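Local coordinates for initiator protein NS1 (Murine minute virus, PDB 4R94) that nicks viral DNA at the replication origin through the magnesium-dependent N-terminal domain represented here and, as the full-length protein, also unwinds DNA with an ATP-driven helicase, at residues E33-N38 with N180-L185; G43-K48 with D80-K85; K105-G110 with K135-A140. All coordinates share one frame; numbering follows the deposited sequence.

In the fold
All three contacts belong to the N-terminal nickase domain, whose antiparallel sheet carries the magnesium site of Glu-119, His-127 and His-129. Contacts 1 and 2 are neighbours, their centres about 16 Å apart, and they touch directly: Trp-182 CZ3 lies 3.7 Å from Tyr-47 OH, and Asn-34 OD1 is 3.6 Å from Trp-44 N. Neither reaches the metal, since the side chain of Glu-33 is about 14 Å from it and that of Trp-44 about 13 Å. Contact 3 stands apart, its centre about 32 Å from that of contact 2, on the opposite side of the chain's centre. In sequence, contacts 2 and 3 are both nested within the loop closed by contact 1.

Contact 1 (E33-N38 with N180-L185); sequences ENVQLN and NEWVTL
Glu-33 lays its backbone N over one face of the Trp-182 indole, 3.4 Å above the ring plane and offset toward the rim; its carbonyl O is 3.4 Å from CZ2 of Trp-182. With CG anti to the carbonyl carbon (chi1 -64°) and the chain extended beyond, the side chain runs outside the NE1 side of the rim, bringing Glu-33 CD to 3.6 Å from Trp-182 NE1; carboxylate and indole planes stand 46° apart. Val-35, which begins strand 35-37 of the small hairpin sheet, approaches the indole at its edge, in plane, CG2 lying 3.9 Å from CZ2 of Trp-182. Trp-182 immediately precedes strand 183-185, which pairs with 24-31.

The polar links between the segments run through two waters, each with more acceptors around it than protons to give: one between Glu-33 OE2 and Asn-180 O, 2.7 Å from the latter, the other between Glu-33 OE1, at 2.8 Å, and Asn-180 OD1. Asn-180 is the first non-helical residue in the Schellman motif ending helix 167-179, with Glu-181 at C-prime. Backbone over a face, Val-35 at the edge and carboxylate beside the NE1 rim thus pack a buried indole, while solvent mediates between carboxylate and helix end.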
# COMPACT_ATOMS: atom_id res chain seq x y z
N GLU A 33 8.85 -9.94 -4.68
CA GLU A 33 9.19 -11.34 -4.46
C GLU A 33 10.69 -11.42 -4.49
O GLU A 33 11.34 -10.56 -5.07
CB GLU A 33 8.56 -12.25 -5.52
CG GLU A 33 7.04 -12.24 -5.47
CD GLU A 33 6.41 -13.02 -6.59
OE1 GLU A 33 7.15 -13.61 -7.40
OE2 GLU A 33 5.15 -13.03 -6.66
N ASN A 34 11.24 -12.43 -3.83
CA ASN A 34 12.68 -12.59 -3.77
C ASN A 34 13.26 -12.98 -5.11
O ASN A 34 12.65 -13.76 -5.86
CB ASN A 34 13.03 -13.63 -2.72
CG ASN A 34 12.59 -13.22 -1.36
OD1 ASN A 34 12.73 -12.05 -0.98
ND2 ASN A 34 12.02 -14.17 -0.60
N VAL A 35 14.42 -12.41 -5.45
CA VAL A 35 15.03 -12.65 -6.74
C VAL A 35 16.51 -12.90 -6.55
O VAL A 35 17.16 -12.22 -5.77
CB VAL A 35 14.82 -11.45 -7.71
CG1 VAL A 35 15.51 -11.71 -9.04
CG2 VAL A 35 13.34 -11.20 -7.93
N GLN A 36 17.05 -13.90 -7.25
CA GLN A 36 18.49 -14.04 -7.31
C GLN A 36 18.94 -13.95 -8.75
O GLN A 36 18.53 -14.75 -9.60
CB GLN A 36 18.96 -15.36 -6.69
CG GLN A 36 20.48 -15.36 -6.58
CD GLN A 36 21.03 -16.70 -6.18
OE1 GLN A 36 21.27 -17.56 -7.03
NE2 GLN A 36 21.25 -16.90 -4.89
N LEU A 37 19.78 -12.96 -9.03
CA LEU A 37 20.31 -12.71 -10.36
C LEU A 37 21.82 -12.85 -10.31
O LEU A 37 22.48 -12.08 -9.62
CB LEU A 37 19.94 -11.31 -10.85
CG LEU A 37 18.45 -11.00 -11.02
CD1 LEU A 37 18.23 -9.54 -11.38
CD2 LEU A 37 17.86 -11.92 -12.07
N ASN A 38 22.36 -13.83 -11.02
CA ASN A 38 23.81 -14.04 -11.07
C ASN A 38 24.43 -14.08 -9.68
O ASN A 38 25.46 -13.46 -9.44
CB ASN A 38 24.46 -12.94 -11.91
CG ASN A 38 23.98 -12.96 -13.34
OD1 ASN A 38 23.87 -14.02 -13.95
ND2 ASN A 38 23.65 -11.78 -13.87
N ASN A 180 5.61 -11.32 -13.41
CA ASN A 180 5.10 -11.99 -12.23
C ASN A 180 4.08 -11.16 -11.44
O ASN A 180 3.75 -11.51 -10.30
CB ASN A 180 6.25 -12.39 -11.31
CG ASN A 180 7.01 -13.60 -11.82
OD1 ASN A 180 6.60 -14.74 -11.60
ND2 ASN A 180 8.10 -13.36 -12.50
N GLU A 181 3.62 -10.08 -12.05
CA GLU A 181 2.53 -9.26 -11.52
C GLU A 181 2.74 -8.87 -10.07
O GLU A 181 2.00 -9.30 -9.18
CB GLU A 181 1.20 -10.00 -11.67
CG GLU A 181 0.80 -10.22 -13.11
CD GLU A 181 -0.66 -10.60 -13.27
OE1 GLU A 181 -1.28 -11.08 -12.30
OE2 GLU A 181 -1.19 -10.39 -14.38
N TRP A 182 3.76 -8.04 -9.83
CA TRP A 182 4.01 -7.55 -8.49
C TRP A 182 3.01 -6.46 -8.08
O TRP A 182 3.10 -5.93 -6.97
CB TRP A 182 5.44 -7.02 -8.37
CG TRP A 182 6.48 -8.12 -8.35
CD1 TRP A 182 6.29 -9.45 -8.61
CD2 TRP A 182 7.87 -7.97 -8.04
NE1 TRP A 182 7.48 -10.14 -8.49
CE2 TRP A 182 8.47 -9.25 -8.14
CE3 TRP A 182 8.67 -6.88 -7.70
CZ2 TRP A 182 9.83 -9.46 -7.91
CZ3 TRP A 182 10.02 -7.09 -7.47
CH2 TRP A 182 10.58 -8.37 -7.57
N VAL A 183 2.09 -6.10 -8.98
CA VAL A 183 0.86 -5.45 -8.55
C VAL A 183 -0.29 -6.36 -8.92
O VAL A 183 -0.44 -6.68 -10.10
CB VAL A 183 0.63 -4.08 -9.19
CG1 VAL A 183 -0.67 -3.50 -8.69
CG2 VAL A 183 1.80 -3.12 -8.89
N THR A 184 -1.09 -6.78 -7.94
CA THR A 184 -2.25 -7.62 -8.23
C THR A 184 -3.54 -6.81 -8.12
O THR A 184 -3.60 -5.80 -7.41
CB THR A 184 -2.33 -8.84 -7.30
OG1 THR A 184 -2.51 -8.42 -5.94
CG2 THR A 184 -1.07 -9.69 -7.40
N LEU A 185 -4.58 -7.29 -8.80
CA LEU A 185 -5.91 -6.69 -8.79
C LEU A 185 -6.92 -7.73 -8.33
O LEU A 185 -6.91 -8.86 -8.82
CB LEU A 185 -6.27 -6.18 -10.19
CG LEU A 185 -7.73 -5.82 -10.45
CD1 LEU A 185 -8.10 -4.50 -9.78
CD2 LEU A 185 -7.97 -5.79 -11.97
O HOH W 1 3.46 -13.43 -8.46
O HOH W 2 5.45 -15.17 -8.90

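Contact 2 (G43-K48 with D80-K85); sequences GWNSYK and DEMTKK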
# COMPACT_ATOMS: atom_id res chain seq x y z
N GLY A 43 16.25 -9.19 -1.94
CA GLY A 43 15.18 -9.56 -1.04
C GLY A 43 14.13 -8.47 -0.97
O GLY A 43 14.20 -7.48 -1.72
N TRP A 44 13.19 -8.64 -0.06
CA TRP A 44 12.05 -7.74 0.06
C TRP A 44 12.50 -6.33 0.42
O TRP A 44 11.86 -5.33 0.05
CB TRP A 44 11.06 -8.26 1.09
CG TRP A 44 11.39 -7.89 2.50
CD1 TRP A 44 12.14 -8.63 3.39
CD2 TRP A 44 10.96 -6.72 3.21
NE1 TRP A 44 12.22 -7.97 4.59
CE2 TRP A 44 11.50 -6.80 4.51
CE3 TRP A 44 10.19 -5.61 2.86
CZ2 TRP A 44 11.29 -5.80 5.46
CZ3 TRP A 44 9.98 -4.63 3.81
CH2 TRP A 44 10.53 -4.72 5.09
N ASN A 45 13.63 -6.25 1.14
CA ASN A 45 14.12 -4.98 1.65
C ASN A 45 15.41 -4.55 0.96
O ASN A 45 16.26 -3.91 1.56
CB ASN A 45 14.32 -5.07 3.17
CG ASN A 45 15.25 -6.20 3.58
OD1 ASN A 45 15.92 -6.82 2.75
ND2 ASN A 45 15.32 -6.46 4.89
N SER A 46 15.55 -4.88 -0.32
CA SER A 46 16.72 -4.48 -1.08
C SER A 46 16.45 -3.26 -1.93
O SER A 46 17.05 -3.09 -2.99
CB SER A 46 17.21 -5.63 -1.98
OG SER A 46 17.63 -6.74 -1.21
N TYR A 47 15.55 -2.39 -1.46
CA TYR A 47 15.13 -1.22 -2.23
C TYR A 47 15.22 0.05 -1.40
O TYR A 47 14.26 0.82 -1.29
CB TYR A 47 13.69 -1.43 -2.75
CG TYR A 47 13.56 -2.67 -3.60
CD1 TYR A 47 13.83 -2.63 -4.97
CD2 TYR A 47 13.18 -3.89 -3.04
CE1 TYR A 47 13.72 -3.76 -5.76
CE2 TYR A 47 13.05 -5.03 -3.82
CZ TYR A 47 13.32 -4.96 -5.19
OH TYR A 47 13.20 -6.09 -5.98
N LYS A 48 16.39 0.27 -0.80
CA LYS A 48 16.51 1.30 0.22
C LYS A 48 17.24 2.55 -0.26
O LYS A 48 17.68 3.36 0.56
CB LYS A 48 17.19 0.72 1.46
CG LYS A 48 16.37 -0.42 2.10
CD LYS A 48 16.96 -0.92 3.41
CE LYS A 48 18.43 -1.29 3.27
NZ LYS A 48 18.67 -2.44 2.34
N ASP A 80 12.65 -3.51 13.62
CA ASP A 80 13.96 -3.19 13.05
C ASP A 80 13.96 -1.84 12.34
O ASP A 80 12.99 -1.48 11.66
CB ASP A 80 14.42 -4.26 12.05
CG ASP A 80 14.84 -5.56 12.72
OD1 ASP A 80 14.97 -5.59 13.96
OD2 ASP A 80 15.05 -6.56 11.99
N GLU A 81 15.04 -1.09 12.48
CA GLU A 81 15.18 0.18 11.81
C GLU A 81 15.15 0.02 10.29
O GLU A 81 14.56 0.85 9.60
CB GLU A 81 16.47 0.87 12.25
CG GLU A 81 16.44 1.29 13.70
CD GLU A 81 15.22 2.14 14.03
OE1 GLU A 81 14.97 3.11 13.28
OE2 GLU A 81 14.52 1.83 15.01
N MET A 82 15.78 -1.04 9.79
CA MET A 82 15.83 -1.28 8.34
C MET A 82 14.43 -1.54 7.80
O MET A 82 14.09 -1.13 6.69
CB MET A 82 16.74 -2.48 8.01
CG MET A 82 16.73 -2.86 6.52
SD MET A 82 18.01 -4.03 6.01
CE MET A 82 19.49 -3.15 6.50
N THR A 83 13.62 -2.21 8.60
CA THR A 83 12.26 -2.56 8.21
C THR A 83 11.39 -1.31 8.11
O THR A 83 10.70 -1.09 7.10
CB THR A 83 11.67 -3.57 9.19
OG1 THR A 83 12.32 -4.84 9.00
CG2 THR A 83 10.16 -3.74 8.97
N LYS A 84 11.44 -0.47 9.14
CA LYS A 84 10.72 0.80 9.11
C LYS A 84 11.14 1.66 7.93
O LYS A 84 10.30 2.21 7.22
CB LYS A 84 10.94 1.57 10.42
CG LYS A 84 10.14 1.00 11.60
CD LYS A 84 10.57 1.64 12.93
CE LYS A 84 10.50 3.16 12.88
NZ LYS A 84 11.06 3.80 14.11
N LYS A 85 12.44 1.79 7.72
CA LYS A 85 12.93 2.59 6.61
C LYS A 85 12.40 2.08 5.27
O LYS A 85 11.96 2.87 4.43
CB LYS A 85 14.45 2.59 6.57
CG LYS A 85 15.01 3.64 5.63
CD LYS A 85 16.35 4.13 6.14
CE LYS A 85 16.66 5.53 5.61
NZ LYS A 85 15.88 6.60 6.28
O HOH W 3 14.40 -5.58 7.58
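Asn-45 and Thr-83 mark the close approach of the two backbones, their CA atoms 7.2 Å apart, where a type I beta turn from Gly-43 to Ser-46 faces the first turn of helix 81-104. The turn is closed by the bond from Ser-46 N to Gly-43 O, and Gly-43 N in addition donates to Ser-46 OG.

At the Trp-44 indole, Thr-83 OG1 lies in the ring plane at the edge, 3.8 Å from CZ2 of Trp-44, while CG2 of Thr-83 nears CH2. Asn-45 CB occupies a ring face, over the centre and 3.6 Å above the plane. A water links the segments beside this packing, accepting from Asn-45 ND2 at 3.0 Å and bonding Thr-83 OG1 at 2.6 Å. The contact thus joins the loop following the 35-37/40-42 hairpin to the N-terminal end of a long helix; Trp-44 also meets Trp-120 edge-to-face and touches Phe-90 of the same helix.

Met-82 extends toward the loop with CG anti to the backbone N (chi1 175°), then bends at chi3. Lys-48 crosses it at about a right angle, its CD 3.7 Å from Met-82 CG, while Met-82 SD lies 3.8 Å from Asn-45 ND2. Bends at chi3 and chi4 turn the lysine back on its own loop, where NZ donates to Asn-45 O at 2.9 Å, the C=O...N angle being 165°.

Contact 3 (K105-G110 with K135-A140); sequences KNIFPG and KDFSQA
Two connections of the nickase domain meet here: the loop from helix 81-104 to strand 112-121, which begins with a Schellman motif at Asn-106, and the loop from strand 125-134 to helix 142-160. Ile-107 carries the apolar part; its side chain and that of Asp-136 lie alongside, pointing opposite ways. Its CG1 and CD1 both rest on Asp-136 CB, and CG2 comes within 3.6 Å of Asp-136 OD2. With CG1 anti to the carbonyl carbon and chi2 at 173°, the extended branch carries CD1 on to the Phe-137 ring, 3.8 Å from CE1 of that residue.

Two waters add polar bridges. One accepts from Phe-108 N at 2.9 Å and donates to Asp-136 OD2; the other donates to Asp-136 O at 2.5 Å and receives only a weak bond from Lys-105 NZ. The Asp-136 carboxylate forms a salt bridge whose hydrogen bonds are weak, Lys-135 NZ standing 3.2 Å from Asp-136 OD1, so its negative charge is probably partly offset.

Ile-107 and Phe-137 both touch Leu-102 of helix 81-104 and Val-112 of strand 112-121. Phe-137 also meets the Trp-145 ring, and Lys-105 makes a cation-pi contact with Trp-144, so helix 142-160 borders both loops.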
# COMPACT_ATOMS: atom_id res chain seq x y z
N LYS A 105 -4.66 10.03 -16.42
CA LYS A 105 -6.09 10.14 -16.63
C LYS A 105 -6.64 11.54 -16.35
O LYS A 105 -7.85 11.74 -16.41
CB LYS A 105 -6.82 9.12 -15.75
CG LYS A 105 -6.64 7.67 -16.18
CD LYS A 105 -6.98 7.50 -17.65
CE LYS A 105 -7.55 6.12 -17.94
NZ LYS A 105 -9.03 6.09 -17.74
N ASN A 106 -5.75 12.48 -16.04
CA ASN A 106 -6.14 13.84 -15.67
C ASN A 106 -7.14 13.87 -14.53
O ASN A 106 -8.09 14.66 -14.54
CB ASN A 106 -6.72 14.57 -16.88
CG ASN A 106 -5.76 14.62 -18.04
OD1 ASN A 106 -4.63 15.08 -17.91
ND2 ASN A 106 -6.19 14.10 -19.19
N ILE A 107 -6.94 12.99 -13.55
CA ILE A 107 -7.82 12.95 -12.39
C ILE A 107 -7.27 13.83 -11.27
O ILE A 107 -6.13 13.66 -10.82
CB ILE A 107 -8.02 11.51 -11.88
CG1 ILE A 107 -8.68 10.65 -12.96
CG2 ILE A 107 -8.90 11.51 -10.66
CD1 ILE A 107 -8.78 9.18 -12.61
N PHE A 108 -8.09 14.80 -10.87
CA PHE A 108 -7.78 15.71 -9.77
C PHE A 108 -7.73 14.88 -8.48
O PHE A 108 -8.68 14.17 -8.19
CB PHE A 108 -8.84 16.81 -9.69
CG PHE A 108 -8.62 17.82 -8.61
CD1 PHE A 108 -7.85 18.95 -8.85
CD2 PHE A 108 -9.23 17.68 -7.37
CE1 PHE A 108 -7.67 19.90 -7.86
CE2 PHE A 108 -9.06 18.63 -6.38
CZ PHE A 108 -8.28 19.74 -6.62
N PRO A 109 -6.62 14.96 -7.74
CA PRO A 109 -6.41 14.07 -6.58
C PRO A 109 -7.54 14.15 -5.55
O PRO A 109 -7.89 13.15 -4.91
CB PRO A 109 -5.09 14.57 -5.98
CG PRO A 109 -4.38 15.19 -7.13
CD PRO A 109 -5.45 15.84 -7.96
N GLY A 110 -8.12 15.34 -5.41
CA GLY A 110 -9.26 15.52 -4.53
C GLY A 110 -10.54 14.81 -4.95
O GLY A 110 -11.47 14.71 -4.16
N LYS A 135 -15.41 9.08 -8.84
CA LYS A 135 -16.31 9.33 -9.97
C LYS A 135 -15.66 9.07 -11.33
O LYS A 135 -16.33 8.65 -12.27
CB LYS A 135 -16.85 10.77 -9.90
CG LYS A 135 -15.79 11.85 -9.98
CD LYS A 135 -16.42 13.24 -9.99
CE LYS A 135 -15.40 14.33 -10.25
NZ LYS A 135 -14.78 14.22 -11.61
N ASP A 136 -14.34 9.27 -11.43
CA ASP A 136 -13.66 9.06 -12.71
C ASP A 136 -13.24 7.60 -12.91
O ASP A 136 -12.52 7.29 -13.86
CB ASP A 136 -12.44 9.97 -12.82
CG ASP A 136 -12.77 11.43 -12.60
OD1 ASP A 136 -13.48 12.01 -13.45
OD2 ASP A 136 -12.33 11.99 -11.57
N PHE A 137 -13.69 6.72 -12.02
CA PHE A 137 -13.32 5.30 -12.08
C PHE A 137 -14.53 4.42 -12.42
O PHE A 137 -15.61 4.62 -11.87
CB PHE A 137 -12.75 4.83 -10.73
CG PHE A 137 -11.46 5.49 -10.33
CD1 PHE A 137 -11.44 6.81 -9.91
CD2 PHE A 137 -10.28 4.77 -10.30
CE1 PHE A 137 -10.25 7.42 -9.52
CE2 PHE A 137 -9.10 5.37 -9.91
CZ PHE A 137 -9.08 6.69 -9.52
N SER A 138 -14.33 3.46 -13.31
CA SER A 138 -15.35 2.45 -13.60
C SER A 138 -14.73 1.05 -13.65
O SER A 138 -13.58 0.89 -14.03
CB SER A 138 -16.08 2.76 -14.91
OG SER A 138 -15.18 2.93 -15.98
N GLN A 139 -15.52 0.03 -13.30
CA GLN A 139 -15.02 -1.34 -13.19
C GLN A 139 -14.23 -1.85 -14.41
O GLN A 139 -13.21 -2.54 -14.26
CB GLN A 139 -16.18 -2.31 -12.93
CG GLN A 139 -15.89 -3.71 -13.44
CD GLN A 139 -16.55 -4.80 -12.63
OE1 GLN A 139 -17.13 -4.54 -11.57
NE2 GLN A 139 -16.45 -6.03 -13.12
N ALA A 140 -14.68 -1.51 -15.61
CA ALA A 140 -14.03 -1.98 -16.83
C ALA A 140 -12.59 -1.49 -16.97
O ALA A 140 -11.84 -2.02 -17.79
CB ALA A 140 -14.85 -1.57 -18.04
O HOH W 4 -11.06 8.10 -15.74
O HOH W 5 -10.89 14.62 -11.63